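Local coordinates for sister chromatid cohesion protein (Chaetomium thermophilum, PDB 5T8V) that probably loads cohesin onto chromatin, and is represented here by the C-terminal HEAT-repeat part of the cohesin loader Scc2, at residues 210-215 with 261-266; 615-620 with 634-639; 659-664 with 695-700; 678-681 with 686-689; 1046-1051 with 1115-1120. One frame throughout, in Å; residues are numbered along the deposited sequence.

Contact 1: 210-215 with 261-266; sequences LIAKVD and ICQIFL
I211 and I264 meet through apolar side chains where helices 190-213 and 247-267 meet in the HEAT-repeat solenoid. The approach is set mainly by I211. Its CG1 is wedged between N and C of its own backbone (chi1 58°), and chi2 is near 175°, so CD1 is carried straight out from the backbone toward the other helix. That methyl ends 3.7 Å from I264 CG1, the two side chains running obliquely to one another.

The same I211 CD1 also lies 4.0 Å from Q263 CB, because I211 and Q263 pass alongside each other in opposite directions. Beyond CB the Q263 chain bends at chi2 (-82°), which brings its carboxamide into the neighbourhood of the A212 methyl, on a more exposed side of the contact. The CA atoms of A212 and Q263 are 7.5 Å apart, and those of I211 and I264 are 7.7 Å apart. Helix 218-232 adds L224 against I211 and E225 against I264. Within 210-215, L210 O accepts from both K213 N, at 2.8 Å, and V214 N.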
# COMPACT_ATOMS: atom_id res chain seq x y z
N LEU A 210 -18.53 -47.36 27.41
CA LEU A 210 -19.84 -47.68 27.97
C LEU A 210 -20.95 -46.92 27.25
O LEU A 210 -21.91 -47.52 26.75
CB LEU A 210 -19.88 -47.35 29.46
CG LEU A 210 -21.24 -47.55 30.15
CD1 LEU A 210 -21.48 -49.01 30.47
CD2 LEU A 210 -21.36 -46.69 31.38
N ILE A 211 -20.84 -45.59 27.20
CA ILE A 211 -21.96 -44.79 26.71
C ILE A 211 -22.33 -45.11 25.27
O ILE A 211 -23.39 -44.69 24.80
CB ILE A 211 -21.66 -43.28 26.86
CG1 ILE A 211 -20.38 -42.90 26.11
CG2 ILE A 211 -21.55 -42.93 28.34
CD1 ILE A 211 -20.08 -41.42 26.12
N ALA A 212 -21.49 -45.86 24.55
CA ALA A 212 -21.79 -46.24 23.17
C ALA A 212 -22.56 -47.54 23.07
O ALA A 212 -23.17 -47.80 22.02
CB ALA A 212 -20.51 -46.36 22.36
N LYS A 213 -22.54 -48.37 24.11
CA LYS A 213 -23.13 -49.70 24.04
C LYS A 213 -24.34 -49.89 24.94
O LYS A 213 -25.10 -50.84 24.73
CB LYS A 213 -22.07 -50.76 24.39
CG LYS A 213 -20.84 -50.68 23.50
CD LYS A 213 -19.90 -51.85 23.72
CE LYS A 213 -18.64 -51.71 22.88
NZ LYS A 213 -17.71 -52.86 23.06
N VAL A 214 -24.54 -49.02 25.93
CA VAL A 214 -25.73 -49.05 26.77
C VAL A 214 -26.31 -47.65 26.82
O VAL A 214 -25.58 -46.66 26.97
CB VAL A 214 -25.43 -49.57 28.19
CG1 VAL A 214 -24.65 -50.88 28.14
CG2 VAL A 214 -24.66 -48.53 29.01
N ASP A 215 -27.63 -47.55 26.67
CA ASP A 215 -28.29 -46.26 26.77
C ASP A 215 -28.18 -45.73 28.19
O ASP A 215 -28.41 -46.47 29.16
CB ASP A 215 -29.76 -46.38 26.35
CG ASP A 215 -29.92 -46.55 24.85
OD1 ASP A 215 -29.05 -47.18 24.22
OD2 ASP A 215 -30.93 -46.05 24.30
N ILE A 261 -15.27 -36.68 24.88
CA ILE A 261 -16.09 -35.58 24.39
C ILE A 261 -16.57 -35.86 22.97
O ILE A 261 -17.71 -35.54 22.62
CB ILE A 261 -15.33 -34.25 24.47
CG1 ILE A 261 -14.99 -33.92 25.92
CG2 ILE A 261 -16.17 -33.12 23.86
CD1 ILE A 261 -14.11 -32.69 26.10
N CYS A 262 -15.71 -36.44 22.13
CA CYS A 262 -16.15 -36.81 20.79
C CYS A 262 -17.27 -37.84 20.85
O CYS A 262 -18.22 -37.79 20.06
CB CYS A 262 -14.97 -37.36 19.98
SG CYS A 262 -13.79 -36.09 19.51
N GLN A 263 -17.17 -38.79 21.78
CA GLN A 263 -18.22 -39.80 21.90
C GLN A 263 -19.55 -39.17 22.30
O GLN A 263 -20.57 -39.38 21.64
CB GLN A 263 -17.79 -40.87 22.91
CG GLN A 263 -17.10 -42.04 22.27
CD GLN A 263 -18.09 -43.04 21.70
OE1 GLN A 263 -18.69 -43.80 22.45
NE2 GLN A 263 -18.27 -43.02 20.39
N ILE A 264 -19.55 -38.39 23.38
CA ILE A 264 -20.78 -37.71 23.80
C ILE A 264 -21.33 -36.87 22.65
O ILE A 264 -22.53 -36.86 22.38
CB ILE A 264 -20.52 -36.86 25.05
CG1 ILE A 264 -20.05 -37.75 26.21
CG2 ILE A 264 -21.78 -36.08 25.45
CD1 ILE A 264 -19.62 -36.98 27.45
N PHE A 265 -20.44 -36.14 21.96
CA PHE A 265 -20.85 -35.29 20.85
C PHE A 265 -21.50 -36.09 19.73
O PHE A 265 -22.42 -35.60 19.07
CB PHE A 265 -19.64 -34.52 20.33
CG PHE A 265 -19.94 -33.58 19.20
CD1 PHE A 265 -19.91 -34.02 17.89
CD2 PHE A 265 -20.22 -32.25 19.45
CE1 PHE A 265 -20.17 -33.16 16.85
CE2 PHE A 265 -20.49 -31.38 18.41
CZ PHE A 265 -20.46 -31.83 17.11
N LEU A 266 -21.03 -37.32 19.51
CA LEU A 266 -21.51 -38.11 18.38
C LEU A 266 -22.86 -38.76 18.68
O LEU A 266 -23.76 -38.76 17.83
CB LEU A 266 -20.47 -39.16 18.02
CG LEU A 266 -20.80 -40.19 16.94
CD1 LEU A 266 -19.52 -40.61 16.25
CD2 LEU A 266 -21.50 -41.42 17.53

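Contact 2: 615-620 with 634-639; sequences NILLNS and KSINQV
The four residues that touch here, L617 and L618 on one side and S635 and I636 on the other, have no flat side-chain group, so the contact has no stacked face or edge and consists of branched aliphatic carbons and one serine methylene. It joins helices 610-619 and 628-642, consecutive members of the HEAT-repeat solenoid. Their local axes come within 10.2 Å at an angle of 131°, a steeply inclined, roughly opposed packing.

L617 makes the larger part of the contact on its side. With CG anti to the backbone N (chi1 -160°), the branch is directed to the other helix, and CD2 settles 3.5 Å from I636 CG1 and 3.7 Å from S635 CB. L617 CG is also near I636 CG1, at 3.8 Å, as the two side chains run past one another in opposite senses. I636 continues beyond this leucine to L618, whose side chain it crosses at about a right angle, with I636 CD1 3.9 Å from L618 CD2. One isoleucine thus uses successive carbons against successive leucines.

All four residues are buried, and M621 adds to the cover over I636. Helix 446-474 packs nearby, against I616 and V639. At the end of the leucine segment, L617 O accepts from both S620 N and S620 OG; that hydroxyl, tilted 18° from the carbonyl plane, is also hydrogen-bonded to S632 OG.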
# COMPACT_ATOMS: atom_id res chain seq x y z
N ASN A 615 -7.70 -10.11 -4.60
CA ASN A 615 -8.19 -8.81 -5.06
C ASN A 615 -8.73 -8.00 -3.89
O ASN A 615 -8.35 -6.84 -3.70
CB ASN A 615 -9.26 -9.00 -6.13
CG ASN A 615 -8.66 -9.38 -7.48
OD1 ASN A 615 -8.60 -8.56 -8.39
ND2 ASN A 615 -8.20 -10.62 -7.59
N ILE A 616 -9.59 -8.62 -3.07
CA ILE A 616 -10.12 -7.93 -1.90
C ILE A 616 -8.98 -7.32 -1.10
O ILE A 616 -9.06 -6.18 -0.62
CB ILE A 616 -10.97 -8.89 -1.04
CG1 ILE A 616 -12.34 -9.09 -1.70
CG2 ILE A 616 -11.13 -8.36 0.39
CD1 ILE A 616 -13.16 -10.20 -1.07
N LEU A 617 -7.89 -8.07 -0.95
CA LEU A 617 -6.74 -7.57 -0.21
C LEU A 617 -6.10 -6.39 -0.93
O LEU A 617 -5.88 -5.33 -0.34
CB LEU A 617 -5.73 -8.69 0.01
CG LEU A 617 -4.72 -8.50 1.13
CD1 LEU A 617 -5.41 -8.51 2.49
CD2 LEU A 617 -3.65 -9.58 1.06
N LEU A 618 -5.82 -6.56 -2.23
CA LEU A 618 -5.15 -5.51 -2.99
C LEU A 618 -5.95 -4.21 -2.93
O LEU A 618 -5.40 -3.15 -2.59
CB LEU A 618 -4.94 -5.96 -4.43
CG LEU A 618 -3.88 -7.05 -4.62
CD1 LEU A 618 -4.03 -7.76 -5.95
CD2 LEU A 618 -2.49 -6.46 -4.50
N ASN A 619 -7.24 -4.27 -3.25
CA ASN A 619 -8.06 -3.06 -3.22
C ASN A 619 -8.15 -2.46 -1.83
O ASN A 619 -8.47 -1.27 -1.71
CB ASN A 619 -9.47 -3.37 -3.74
CG ASN A 619 -9.49 -3.69 -5.22
OD1 ASN A 619 -9.25 -2.82 -6.06
ND2 ASN A 619 -9.78 -4.94 -5.56
N SER A 620 -7.88 -3.23 -0.78
CA SER A 620 -7.91 -2.69 0.57
C SER A 620 -6.62 -1.97 0.94
O SER A 620 -6.48 -1.54 2.09
CB SER A 620 -8.20 -3.80 1.59
OG SER A 620 -7.07 -4.63 1.77
N LYS A 634 1.19 -5.89 4.86
CA LYS A 634 1.92 -7.02 5.44
C LYS A 634 1.50 -8.33 4.79
O LYS A 634 2.34 -9.13 4.35
CB LYS A 634 1.69 -7.05 6.95
CG LYS A 634 2.42 -8.15 7.70
CD LYS A 634 2.86 -7.68 9.09
CE LYS A 634 1.69 -7.15 9.92
NZ LYS A 634 2.15 -6.59 11.23
N SER A 635 0.19 -8.56 4.70
CA SER A 635 -0.30 -9.81 4.12
C SER A 635 0.09 -9.92 2.65
O SER A 635 0.40 -11.02 2.16
CB SER A 635 -1.81 -9.91 4.28
OG SER A 635 -2.15 -10.00 5.65
N ILE A 636 0.10 -8.81 1.92
CA ILE A 636 0.49 -8.84 0.51
C ILE A 636 1.96 -9.19 0.38
O ILE A 636 2.36 -9.95 -0.52
CB ILE A 636 0.16 -7.50 -0.17
CG1 ILE A 636 -1.36 -7.30 -0.22
CG2 ILE A 636 0.73 -7.47 -1.59
CD1 ILE A 636 -1.79 -5.92 -0.66
N ASN A 637 2.81 -8.65 1.26
CA ASN A 637 4.21 -9.04 1.27
C ASN A 637 4.36 -10.53 1.52
O ASN A 637 5.10 -11.22 0.81
CB ASN A 637 4.98 -8.24 2.33
CG ASN A 637 5.39 -6.87 1.83
OD1 ASN A 637 6.30 -6.74 1.01
ND2 ASN A 637 4.75 -5.83 2.34
N GLN A 638 3.66 -11.05 2.53
CA GLN A 638 3.73 -12.48 2.80
C GLN A 638 3.28 -13.29 1.58
O GLN A 638 3.90 -14.31 1.25
CB GLN A 638 2.88 -12.83 4.02
CG GLN A 638 3.44 -12.30 5.32
CD GLN A 638 2.60 -12.67 6.53
OE1 GLN A 638 1.43 -13.02 6.40
NE2 GLN A 638 3.20 -12.61 7.71
N VAL A 639 2.23 -12.84 0.90
CA VAL A 639 1.75 -13.56 -0.28
C VAL A 639 2.82 -13.57 -1.36
O VAL A 639 3.06 -14.60 -2.01
CB VAL A 639 0.44 -12.93 -0.79
CG1 VAL A 639 0.08 -13.47 -2.17
CG2 VAL A 639 -0.70 -13.21 0.18

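Contact 3: 659-664 with 695-700; sequences RSSSDS and VNRFSD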
# COMPACT_ATOMS: atom_id res chain seq x y z
N ARG A 659 -1.03 0.90 -9.69
CA ARG A 659 -2.16 1.79 -9.47
C ARG A 659 -2.14 2.37 -8.06
O ARG A 659 -2.60 3.49 -7.84
CB ARG A 659 -3.47 1.05 -9.73
CG ARG A 659 -3.94 1.17 -11.17
CD ARG A 659 -4.97 0.11 -11.53
NE ARG A 659 -6.07 0.05 -10.57
CZ ARG A 659 -7.20 -0.62 -10.77
NH1 ARG A 659 -8.15 -0.62 -9.85
NH2 ARG A 659 -7.38 -1.29 -11.91
N SER A 660 -1.61 1.61 -7.08
CA SER A 660 -1.49 2.14 -5.73
C SER A 660 -0.49 3.29 -5.68
O SER A 660 -0.68 4.24 -4.91
CB SER A 660 -1.06 1.02 -4.77
OG SER A 660 -0.93 1.50 -3.45
N SER A 661 0.57 3.22 -6.49
CA SER A 661 1.57 4.28 -6.49
C SER A 661 1.01 5.63 -6.93
O SER A 661 1.68 6.65 -6.73
CB SER A 661 2.75 3.90 -7.38
OG SER A 661 2.39 3.98 -8.75
N SER A 662 -0.18 5.66 -7.53
CA SER A 662 -0.81 6.90 -7.98
C SER A 662 -2.15 7.13 -7.28
O SER A 662 -3.03 7.80 -7.82
CB SER A 662 -0.99 6.90 -9.50
OG SER A 662 -1.81 5.82 -9.91
N ASP A 663 -2.31 6.58 -6.08
CA ASP A 663 -3.55 6.75 -5.34
C ASP A 663 -3.70 8.21 -4.89
O ASP A 663 -2.72 8.93 -4.71
CB ASP A 663 -3.57 5.83 -4.12
CG ASP A 663 -4.92 5.81 -3.42
OD1 ASP A 663 -5.79 5.02 -3.83
OD2 ASP A 663 -5.10 6.59 -2.46
N SER A 664 -4.95 8.63 -4.72
CA SER A 664 -5.23 10.01 -4.33
C SER A 664 -4.68 10.35 -2.95
O SER A 664 -4.60 11.54 -2.61
CB SER A 664 -6.74 10.27 -4.36
OG SER A 664 -7.44 9.37 -3.52
N VAL A 695 10.40 7.06 -10.98
CA VAL A 695 10.85 8.40 -11.34
C VAL A 695 9.67 9.35 -11.49
O VAL A 695 9.79 10.54 -11.20
CB VAL A 695 11.71 8.37 -12.62
CG1 VAL A 695 12.87 7.42 -12.46
CG2 VAL A 695 10.86 7.98 -13.83
N ASN A 696 8.53 8.85 -11.95
CA ASN A 696 7.34 9.68 -12.02
C ASN A 696 6.98 10.22 -10.63
O ASN A 696 6.61 11.39 -10.49
CB ASN A 696 6.17 8.89 -12.61
CG ASN A 696 6.36 8.60 -14.08
OD1 ASN A 696 7.43 8.84 -14.65
ND2 ASN A 696 5.32 8.08 -14.72
N ARG A 697 7.12 9.38 -9.60
CA ARG A 697 6.85 9.82 -8.24
C ARG A 697 7.78 10.94 -7.79
O ARG A 697 7.52 11.55 -6.75
CB ARG A 697 6.95 8.64 -7.28
CG ARG A 697 6.01 7.49 -7.60
CD ARG A 697 4.62 7.70 -7.02
NE ARG A 697 3.93 8.85 -7.61
CZ ARG A 697 3.31 8.83 -8.79
NH1 ARG A 697 3.29 7.72 -9.52
NH2 ARG A 697 2.72 9.93 -9.24
N PHE A 698 8.85 11.22 -8.54
CA PHE A 698 9.65 12.40 -8.25
C PHE A 698 8.81 13.66 -8.28
O PHE A 698 9.05 14.60 -7.51
CB PHE A 698 10.81 12.53 -9.25
CG PHE A 698 11.87 11.46 -9.11
CD1 PHE A 698 11.78 10.47 -8.15
CD2 PHE A 698 12.98 11.47 -9.95
CE1 PHE A 698 12.76 9.50 -8.04
CE2 PHE A 698 13.96 10.51 -9.84
CZ PHE A 698 13.85 9.52 -8.88
N SER A 699 7.81 13.71 -9.16
CA SER A 699 6.91 14.87 -9.27
C SER A 699 5.62 14.64 -8.50
O SER A 699 4.53 15.01 -8.97
CB SER A 699 6.63 15.18 -10.73
OG SER A 699 5.88 14.14 -11.35
N ASP A 700 5.70 14.04 -7.32
CA ASP A 700 4.54 13.79 -6.49
C ASP A 700 4.36 14.91 -5.49
O ASP A 700 5.32 15.56 -5.06
CB ASP A 700 4.68 12.45 -5.77
CG ASP A 700 3.39 11.99 -5.12
OD1 ASP A 700 2.65 12.84 -4.59
OD2 ASP A 700 3.12 10.77 -5.14
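R697 carries the contact with S661 and S662, and the residues of 695-700 on both sides of it define its setting. At the start of the segment, V695 CA lies 3.7 Å above the centre of the F698 ring. N696 follows, its carbonyl O taking both S699 N and S699 OG.

R697 then points across. Bends at chi2 (-84°) and chi3 (65°) kink the chain, so that the guanidinium is laid beneath the S661 carbonyl. S661 O stands 2.9 Å above the guanidinium plane, displaced toward its rim, and is 3.3 Å from R697 NE; the N-H groups do not aim at it, so this is a face contact and not a hydrogen bond. R697 CD lies beside the same oxygen, so the end of the aliphatic chain shares in the approach. A carbonyl oxygen over the cation is probably favourable electrostatically. S662 CA shares that face, while the S661 hydroxyl is engaged with L658 O.

The meeting place joins the C-terminal parts of helices 652-660 and 685-696 in the HEAT-repeat solenoid, with helix 666-682 between them in sequence and L673 of that helix touching R697. F698 turns to helix 703-719, against M710 and A713.

D700 closes the segment by binding R697 NE through OD2 in a salt bridge of 3.2 Å, met on the anti side and 28° out of the carboxylate plane. R669 NE makes a second salt bridge to the same OD2, and D700 OD1 accepts from G702 N.

Contact 4: 678-681 with 686-689; sequences KCIS and LEEK
I680 packs against E687 in the close part of this contact, where helices 666-682 and 685-696 follow one another through a two-residue link in the HEAT-repeat solenoid. The CA atoms of the pair are 5.2 Å apart, the nearest such pair across the two segments. I680 CG2 meets the first two carbons of the E687 side chain: it is 3.8 Å from E687 CB and 3.9 Å from E687 CG, while I680 CG1 reaches over to E687 CA at 4.1 Å. The two side chains cross at about a right angle, so the isoleucine methyl lies across the glutamate chain and does not run along it.

That chain is held outstretched. With CG anti to the backbone N (chi1 -174°) and chi2 also extended, the carboxylate is delivered past I680 to helix 703-719 and the residue after it. There E687 OE1 forms a salt bridge with R719 NH1, and OE2 accepts from N720 ND2. I716 touches both I680 and E687, so the acid is buried with both oxygens paired and its stem lined by hydrocarbon; the nearby arginine would probably favour the charged form.

The other half is looser. L686, partly exposed, makes one apolar approach, CD1 to C679 CB at 4.2 Å, and C679 is otherwise covered by M640, L647 and I657. The exposed S681 starts its side chain away from 686-689, and K689 has V654 and L658 of helix 652-660 as neighbours. On this looser side L686 CD1 also comes to 4.0 Å from C679 O.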
# COMPACT_ATOMS: atom_id res chain seq x y z
N LYS A 678 9.67 -4.42 -3.09
CA LYS A 678 9.62 -5.86 -2.84
C LYS A 678 9.47 -6.64 -4.15
O LYS A 678 10.15 -7.65 -4.37
CB LYS A 678 8.48 -6.20 -1.88
CG LYS A 678 8.50 -7.63 -1.37
CD LYS A 678 9.79 -7.94 -0.62
CE LYS A 678 9.52 -8.70 0.67
NZ LYS A 678 10.78 -8.97 1.42
N CYS A 679 8.58 -6.17 -5.03
CA CYS A 679 8.45 -6.80 -6.34
C CYS A 679 9.80 -6.85 -7.05
O CYS A 679 10.23 -7.92 -7.50
CB CYS A 679 7.43 -6.03 -7.19
SG CYS A 679 5.74 -6.08 -6.55
N ILE A 680 10.47 -5.70 -7.16
CA ILE A 680 11.77 -5.66 -7.82
C ILE A 680 12.74 -6.63 -7.16
O ILE A 680 13.58 -7.24 -7.83
CB ILE A 680 12.32 -4.22 -7.80
CG1 ILE A 680 11.40 -3.29 -8.60
CG2 ILE A 680 13.74 -4.17 -8.38
CD1 ILE A 680 11.66 -1.82 -8.34
N SER A 681 12.63 -6.79 -5.84
CA SER A 681 13.52 -7.69 -5.12
C SER A 681 13.26 -9.15 -5.51
O SER A 681 14.21 -9.92 -5.68
CB SER A 681 13.35 -7.50 -3.62
OG SER A 681 14.13 -8.44 -2.90
N LEU A 686 11.23 -7.26 -13.50
CA LEU A 686 10.25 -6.18 -13.41
C LEU A 686 10.94 -4.82 -13.30
O LEU A 686 10.37 -3.81 -13.73
CB LEU A 686 9.34 -6.39 -12.20
CG LEU A 686 8.48 -7.66 -12.21
CD1 LEU A 686 8.02 -7.99 -10.81
CD2 LEU A 686 7.30 -7.49 -13.14
N GLU A 687 12.15 -4.80 -12.75
CA GLU A 687 12.85 -3.55 -12.45
C GLU A 687 12.73 -2.54 -13.59
O GLU A 687 12.22 -1.44 -13.40
CB GLU A 687 14.31 -3.86 -12.15
CG GLU A 687 15.11 -2.66 -11.68
CD GLU A 687 16.38 -3.06 -10.95
OE1 GLU A 687 16.27 -3.57 -9.81
OE2 GLU A 687 17.47 -2.87 -11.51
N GLU A 688 13.19 -2.92 -14.79
CA GLU A 688 13.24 -1.96 -15.88
C GLU A 688 11.89 -1.30 -16.13
O GLU A 688 11.81 -0.09 -16.38
CB GLU A 688 13.74 -2.63 -17.16
CG GLU A 688 13.74 -1.71 -18.37
CD GLU A 688 14.64 -2.19 -19.49
OE1 GLU A 688 14.94 -3.41 -19.53
OE2 GLU A 688 15.05 -1.36 -20.32
N LYS A 689 10.80 -2.07 -16.05
CA LYS A 689 9.49 -1.51 -16.36
C LYS A 689 8.85 -0.80 -15.17
O LYS A 689 7.83 -0.13 -15.36
CB LYS A 689 8.55 -2.61 -16.87
CG LYS A 689 7.71 -3.31 -15.81
CD LYS A 689 6.86 -4.41 -16.42
CE LYS A 689 5.59 -4.66 -15.61
NZ LYS A 689 4.65 -3.49 -15.64

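Contact 5: 1046-1051 with 1115-1120; sequences NYVAAN and DDVASA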
# COMPACT_ATOMS: atom_id res chain seq x y z
N ASN A 1046 22.77 55.63 -21.34
CA ASN A 1046 22.16 55.99 -22.61
C ASN A 1046 20.64 55.88 -22.58
O ASN A 1046 19.97 56.54 -23.38
CB ASN A 1046 22.72 55.10 -23.73
CG ASN A 1046 24.11 55.51 -24.15
OD1 ASN A 1046 25.07 54.75 -24.03
ND2 ASN A 1046 24.24 56.73 -24.67
N TYR A 1047 20.09 55.07 -21.67
CA TYR A 1047 18.64 54.92 -21.58
C TYR A 1047 17.95 56.27 -21.40
O TYR A 1047 16.92 56.53 -22.04
CB TYR A 1047 18.28 54.00 -20.41
CG TYR A 1047 18.31 52.52 -20.70
CD1 TYR A 1047 17.44 51.96 -21.63
CD2 TYR A 1047 19.18 51.68 -20.03
CE1 TYR A 1047 17.46 50.60 -21.89
CE2 TYR A 1047 19.21 50.32 -20.28
CZ TYR A 1047 18.34 49.78 -21.21
OH TYR A 1047 18.37 48.43 -21.47
N VAL A 1048 18.49 57.13 -20.54
CA VAL A 1048 17.81 58.36 -20.15
C VAL A 1048 18.20 59.51 -21.08
O VAL A 1048 18.15 60.68 -20.68
CB VAL A 1048 18.12 58.73 -18.68
CG1 VAL A 1048 17.60 57.65 -17.75
CG2 VAL A 1048 19.62 58.94 -18.48
N ALA A 1049 18.59 59.18 -22.31
CA ALA A 1049 18.88 60.20 -23.31
C ALA A 1049 17.65 60.46 -24.15
O ALA A 1049 16.94 59.53 -24.56
CB ALA A 1049 20.04 59.75 -24.20
N ALA A 1050 17.38 61.75 -24.41
CA ALA A 1050 16.25 62.11 -25.25
C ALA A 1050 16.29 61.39 -26.59
O ALA A 1050 15.25 61.18 -27.22
CB ALA A 1050 16.23 63.63 -25.48
N ASN A 1051 17.48 60.98 -27.03
CA ASN A 1051 17.62 60.36 -28.34
C ASN A 1051 16.97 58.98 -28.39
O ASN A 1051 16.50 58.56 -29.46
CB ASN A 1051 19.10 60.26 -28.69
CG ASN A 1051 19.34 60.14 -30.18
OD1 ASN A 1051 18.43 60.34 -30.99
ND2 ASN A 1051 20.57 59.83 -30.56
N ASP A 1115 21.05 53.74 -10.22
CA ASP A 1115 19.77 53.73 -9.52
C ASP A 1115 18.81 54.74 -10.12
O ASP A 1115 17.69 54.40 -10.53
CB ASP A 1115 19.99 54.00 -8.03
CG ASP A 1115 20.94 53.00 -7.38
OD1 ASP A 1115 20.95 51.83 -7.81
OD2 ASP A 1115 21.67 53.40 -6.45
N ASP A 1116 19.23 56.01 -10.18
CA ASP A 1116 18.35 57.06 -10.67
C ASP A 1116 17.98 56.86 -12.14
O ASP A 1116 16.90 57.27 -12.57
CB ASP A 1116 19.00 58.43 -10.46
CG ASP A 1116 20.39 58.51 -11.05
OD1 ASP A 1116 21.02 57.44 -11.26
OD2 ASP A 1116 20.87 59.63 -11.31
N VAL A 1117 18.87 56.23 -12.91
CA VAL A 1117 18.54 55.87 -14.29
C VAL A 1117 17.40 54.86 -14.30
O VAL A 1117 16.34 55.07 -14.92
CB VAL A 1117 19.79 55.31 -15.00
CG1 VAL A 1117 19.43 54.66 -16.34
CG2 VAL A 1117 20.81 56.42 -15.21
N ALA A 1118 17.60 53.74 -13.59
CA ALA A 1118 16.58 52.70 -13.50
C ALA A 1118 15.24 53.28 -13.09
O ALA A 1118 14.20 52.93 -13.66
CB ALA A 1118 17.03 51.62 -12.51
N SER A 1119 15.23 54.17 -12.10
CA SER A 1119 13.97 54.76 -11.65
C SER A 1119 13.38 55.67 -12.72
O SER A 1119 12.17 55.63 -12.97
CB SER A 1119 14.18 55.53 -10.35
OG SER A 1119 12.96 56.11 -9.92
N ALA A 1120 14.21 56.50 -13.35
CA ALA A 1120 13.73 57.38 -14.41
C ALA A 1120 12.96 56.59 -15.46
O ALA A 1120 11.76 56.80 -15.68
CB ALA A 1120 14.91 58.11 -15.05
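V1048 meets V1117 and A1120 in the apolar part of the contact, which is all that spans the two segments. V1048 CG1 is the shared atom, 3.8 Å from V1117 CG1 and likewise 3.8 Å from A1120 CB. It touches residues three apart, which lie on the same side of helix 1115-1133, one turn along. Its CG1 stands anti to the carbonyl carbon and beside the backbone N (chi1 -63°), which places it against both partners. V1117 answers with CG1 anti to its backbone N (chi1 168°), and that same methyl lies 4.3 Å from Y1047 CB. The V1048 and V1117 side chains meet at a slant.

Aromatic and polar interactions lie beside it. The Y1047 CB faces helix 1115-1133, but its ring leads off toward helix 1065-1086, where the phenol OH is hydrogen-bonded to S1074 OG and the ring meets that of F1078 with planes about 35° apart. A type I turn from N1046 to A1049, with A1049 N bonded to N1046 O at 3.2 Å, holds V1048 at a bend just ahead of helix 1050-1062. At the start of the other segment, D1116 OD1 receives a weak bond from V1117 N.

The contact lies in the HEAT-repeat protein far from the chain's centre, where a turn packs on the first turns of a helix. With two methyl-methyl contacts, one methylene-methyl contact and no directional bond between the segments, it is consistent with nonpolar shape fit, the polar bonds described lying within one segment or reaching to residues outside both.

How the contacts relate
From the N terminus, contact 1 ties helix 190-213 to helix 247-267 and closes a loop of 45 residues. About 45 Å away between centres, contact 2 joins helices 610-619 and 628-642 around 13 residues. Contact 3 links helices 652-660 and 685-696 across 30 residues; contact 4, joining helix 666-682 to helix 685-696 around four residues, is nested inside it. No loops cross. Contacts 2, 3 and 4 cluster with centres 16 to 19 Å apart, and contacts 2 and 4 touch where N637 packs on K678. Contact 5 closes 63 residues between the turn before helix 1050-1062 and helix 1115-1133, about 114 Å from contact 1 between centres, across the chain's centre.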